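Local structure of putative fusidic acid resistance protein (Staphylococcus aureus, 2YB5) at residues 144-148 with 169-173. The protein confers resistance to the antibiotic fusidic acid, mediating ribosome clearance as a zinc-finger protein of the FusB type, probably by binding elongation factor G. Sequence-based numbering, arbitrary orientation.
Sequences GIYGE and LFLNK
Two backbone hydrogen bonds between Glu148 and Leu171 join these strands: Leu171 N gives to Glu148 O at 2.9 Å, nearly straight at 170°, and Glu148 N gives to Leu171 O at 3.0 Å, bent to 134°. They define one antiparallel hydrogen-bonded pair, CA to CA 5.2 Å, where strands 142-149 and 167-172 meet in the antiparallel sheet of the C-terminal zinc-finger part, a treble clef by family. Residues 144-148 and 169-172 are extended, and Lys173 turns out of the strand (phi/psi -70/-57). The strand axes, 4.5 Å apart at closest, run at 118°, so the strands splay from this bridge toward Gly144. A CA-H...O contact, Phe170 CA to Glu148 O at 3.4 Å, accompanies the Glu148-Leu171 pair.

Where the strands part, a water bridges the gap, accepting from Tyr146 N at 3.2 Å and donating weakly to Asn172 OD1 at 3.4 Å. Asn172 ND2 hydrogen-bonds to Ile214 O, at the end of helix 204-214. At Gly147 the backbones press close, with CA 3.0 Å from Leu171 O; a CB there would clash with that oxygen.

Phe170, chi1 t, carries its ring across to strand 142-149. The CA of Gly147 makes an off-centre CH-pi contact, 4.2 Å from the ring centroid, and Ile145, t at both chi angles, brings CG2 to 4.4 Å from Phe170 CZ. Phe210 and Ile214 of helix 204-214 pack on Phe170, and Ile211 and Ile214 on Ile145, so both buried side chains lie between sheet and helix, with Phe170 about 10 Å from the zinc at its side chain. The ring's tip ends against the backbone, Phe170 CZ 3.3 Å from Gly147 N.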
loop_
_atom_site.group_PDB
_atom_site.type_symbol
_atom_site.label_atom_id
_atom_site.label_comp_id
_atom_site.label_asym_id
_atom_site.label_seq_id
_atom_site.Cartn_x
_atom_site.Cartn_y
_atom_site.Cartn_z
ATOM N N GLY A 144 13.101 9.110 -4.177
ATOM C CA GLY A 144 12.132 9.426 -5.200
ATOM C C GLY A 144 12.625 9.022 -6.575
ATOM O O GLY A 144 13.840 8.954 -6.841
ATOM N N ILE A 145 11.668 8.754 -7.450
ATOM C CA ILE A 145 11.933 8.401 -8.828
ATOM C C ILE A 145 10.819 9.042 -9.651
ATOM O O ILE A 145 9.755 9.336 -9.118
ATOM C CB ILE A 145 11.933 6.858 -8.976
ATOM C CG1 ILE A 145 12.554 6.423 -10.299
ATOM C CG2 ILE A 145 10.517 6.306 -8.842
ATOM C CD1 ILE A 145 12.570 4.898 -10.502
ATOM N N TYR A 146 11.061 9.276 -10.934
ATOM C CA TYR A 146 9.989 9.672 -11.849
ATOM C C TYR A 146 10.215 9.075 -13.228
ATOM O O TYR A 146 11.313 8.636 -13.546
ATOM C CB TYR A 146 9.862 11.191 -11.950
ATOM C CG TYR A 146 10.977 11.904 -12.680
ATOM C CD1 TYR A 146 10.921 12.110 -14.062
ATOM C CD2 TYR A 146 12.067 12.413 -11.991
ATOM C CE1 TYR A 146 11.942 12.772 -14.733
ATOM C CE2 TYR A 146 13.087 13.091 -12.650
ATOM C CZ TYR A 146 13.024 13.266 -14.016
ATOM O OH TYR A 146 14.041 13.932 -14.658
ATOM N N GLY A 147 9.162 9.066 -14.035
ATOM C CA GLY A 147 9.252 8.547 -15.385
ATOM C C GLY A 147 8.042 8.886 -16.219
ATOM O O GLY A 147 7.066 9.447 -15.717
ATOM N N GLU A 148 8.123 8.544 -17.499
ATOM C CA GLU A 148 7.025 8.733 -18.434
ATOM C C GLU A 148 5.965 7.650 -18.256
ATOM O O GLU A 148 6.277 6.448 -18.151
ATOM C CB GLU A 148 7.535 8.712 -19.887
ATOM C CG GLU A 148 6.468 9.146 -20.915
ATOM C CD GLU A 148 6.988 9.217 -22.346
ATOM O OE1 GLU A 148 7.842 10.090 -22.634
ATOM O OE2 GLU A 148 6.538 8.399 -23.183
ATOM N N LEU A 169 2.413 1.888 -18.871
ATOM C CA LEU A 169 3.829 1.595 -18.845
ATOM C C LEU A 169 4.562 2.780 -18.242
ATOM O O LEU A 169 4.504 3.892 -18.773
ATOM C CB LEU A 169 4.349 1.303 -20.256
ATOM C CG LEU A 169 5.831 0.951 -20.374
ATOM C CD1 LEU A 169 6.183 -0.261 -19.507
ATOM C CD2 LEU A 169 6.193 0.700 -21.852
ATOM N N PHE A 170 5.243 2.527 -17.129
ATOM C CA PHE A 170 6.067 3.531 -16.469
ATOM C C PHE A 170 7.513 3.311 -16.899
ATOM O O PHE A 170 8.103 2.283 -16.574
ATOM C CB PHE A 170 5.938 3.397 -14.948
ATOM C CG PHE A 170 6.819 4.339 -14.172
ATOM C CD1 PHE A 170 8.148 4.022 -13.904
ATOM C CD2 PHE A 170 6.311 5.538 -13.671
ATOM C CE1 PHE A 170 8.960 4.901 -13.152
ATOM C CE2 PHE A 170 7.115 6.412 -12.933
ATOM C CZ PHE A 170 8.433 6.099 -12.683
ATOM N N LEU A 171 8.077 4.282 -17.615
ATOM C CA LEU A 171 9.449 4.202 -18.089
ATOM C C LEU A 171 10.354 5.148 -17.316
ATOM O O LEU A 171 10.138 6.358 -17.298
ATOM C CB LEU A 171 9.516 4.526 -19.586
ATOM C CG LEU A 171 8.922 3.445 -20.499
ATOM C CD1 LEU A 171 9.141 3.798 -21.961
ATOM C CD2 LEU A 171 9.514 2.107 -20.181
ATOM N N ASN A 172 11.358 4.573 -16.669
ATOM C CA ASN A 172 12.392 5.335 -15.999
ATOM C C ASN A 172 13.494 5.595 -17.022
ATOM O O ASN A 172 13.642 4.831 -17.972
ATOM C CB ASN A 172 12.929 4.554 -14.792
ATOM C CG ASN A 172 13.894 5.365 -13.953
ATOM O OD1 ASN A 172 13.725 6.571 -13.771
ATOM N ND2 ASN A 172 14.918 4.703 -13.436
ATOM N N LYS A 173 14.255 6.668 -16.836
ATOM C CA LYS A 173 15.335 7.015 -17.769
ATOM C C LYS A 173 16.492 6.016 -17.673
ATOM O O LYS A 173 16.868 5.410 -18.678
ATOM C CB LYS A 173 15.839 8.445 -17.513
HETATM O O HOH W 1 14.226 8.969 -11.399
#